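Local coordinates for protein serine protease inhibitor 1 (Coprinopsis cinerea, PDB 3VWC) that probably inhibits serine-type endopeptidases, as a beta-trefoil member of the I66 family of fungal peptidase inhibitors, at residues A[10-14]-A[109-113]. Residue numbers count along the deposited sequence, not the author numbering.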
# COMPACT_ATOMS: atom_id res chain seq x y z
N THR A 10 7.98 -0.93 1.47
CA THR A 10 8.16 -2.38 1.65
C THR A 10 7.18 -2.91 2.69
O THR A 10 6.67 -2.16 3.52
CB THR A 10 9.56 -2.72 2.17
OG1 THR A 10 9.84 -1.92 3.34
CG2 THR A 10 10.59 -2.40 1.08
N SER A 11 6.85 -4.18 2.54
CA SER A 11 6.04 -4.92 3.51
C SER A 11 6.84 -5.41 4.70
O SER A 11 7.89 -5.99 4.52
CB SER A 11 5.41 -6.12 2.82
OG SER A 11 4.81 -7.03 3.76
N LYS A 12 6.34 -5.22 5.92
CA LYS A 12 7.04 -5.72 7.09
C LYS A 12 7.02 -7.24 7.18
O LYS A 12 7.82 -7.82 7.90
CB LYS A 12 6.44 -5.11 8.36
CG LYS A 12 6.84 -3.62 8.60
CD LYS A 12 8.24 -3.47 9.20
CE LYS A 12 8.21 -3.60 10.69
NZ LYS A 12 9.62 -3.73 11.17
N VAL A 13 6.11 -7.89 6.44
CA VAL A 13 6.04 -9.38 6.43
C VAL A 13 7.35 -9.97 5.93
O VAL A 13 7.85 -10.97 6.47
CB VAL A 13 4.94 -9.86 5.46
CG1 VAL A 13 5.01 -11.43 5.25
CG2 VAL A 13 3.63 -9.48 6.04
N ASN A 14 7.87 -9.40 4.86
CA ASN A 14 8.93 -10.11 4.12
C ASN A 14 10.04 -9.20 3.66
O ASN A 14 11.04 -9.65 3.10
CB ASN A 14 8.30 -10.91 2.97
CG ASN A 14 7.32 -10.08 2.16
OD1 ASN A 14 7.56 -8.91 1.95
ND2 ASN A 14 6.21 -10.69 1.76
N VAL A 109 -3.20 -5.17 3.36
CA VAL A 109 -2.76 -6.39 4.04
C VAL A 109 -1.94 -7.28 3.08
O VAL A 109 -2.35 -7.57 1.93
CB VAL A 109 -3.96 -7.23 4.57
CG1 VAL A 109 -3.48 -8.53 5.21
CG2 VAL A 109 -4.78 -6.42 5.57
N VAL A 110 -0.72 -7.63 3.49
CA VAL A 110 0.07 -8.64 2.75
C VAL A 110 0.01 -9.91 3.61
O VAL A 110 0.49 -9.91 4.75
CB VAL A 110 1.53 -8.17 2.60
CG1 VAL A 110 2.44 -9.34 2.04
CG2 VAL A 110 1.57 -7.02 1.66
N PRO A 111 -0.65 -10.99 3.11
CA PRO A 111 -0.70 -12.20 3.96
C PRO A 111 0.68 -12.72 4.33
O PRO A 111 1.66 -12.60 3.56
CB PRO A 111 -1.41 -13.23 3.06
CG PRO A 111 -2.15 -12.43 2.01
CD PRO A 111 -1.33 -11.17 1.80
N ALA A 112 0.74 -13.40 5.47
CA ALA A 112 2.07 -13.81 5.99
C ALA A 112 2.74 -14.79 5.09
O ALA A 112 3.99 -14.83 4.99
CB ALA A 112 1.96 -14.32 7.42
N ASP A 113 1.92 -15.56 4.37
CA ASP A 113 2.45 -16.56 3.42
C ASP A 113 2.54 -16.03 1.97
O ASP A 113 2.57 -16.84 1.01
CB ASP A 113 1.63 -17.86 3.52
CG ASP A 113 0.24 -17.72 2.93
OD1 ASP A 113 -0.35 -18.75 2.55
OD2 ASP A 113 -0.28 -16.60 2.94
O HOH W 1 5.52 -13.77 2.63
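Packing between residues 10-14, where strand 5-11 ends in a turn, and residues 109-113, which leave strand 107-109 into a loop, is of van der Waals kind and buries a modest 190 Å². Val-13 projects its side chain toward the loop, its methyls lying against backbone carbonyls: CG2 is 3.4 Å from Val-110 O and CG1 3.6 Å from Ala-112 O. The one apolar side-chain contact is Val-13 CG2 to Val-110 CG1, at 4.2 Å. The buried Val-110 also meets Ser-11, whose OG is 3.7 Å from Val-110 CB, and Asn-14, whose ND2 is 4.0 Å from Val-110 CG1.

No direct hydrogen bond crosses the interface. One water bridges it instead, accepting from Asn-14 ND2 (3.3 Å) and donating to Ala-112 O (3.0 Å); OD1 of Asn-14 is taken by the backbone N of Leu-16.

Within residues 10-14, Ser-11 OG accepts from Val-13 N at 3.1 Å, an ST turn where the chain leaves the strand. Backbone bonds tie Lys-12 to Leu-140 and Val-110 to Thr-138, just before strand 141-145. Strand 5-11 pairs antiparallel with that strand, so turn and loop meet, partly buried, beside the last strand of the beta-trefoil.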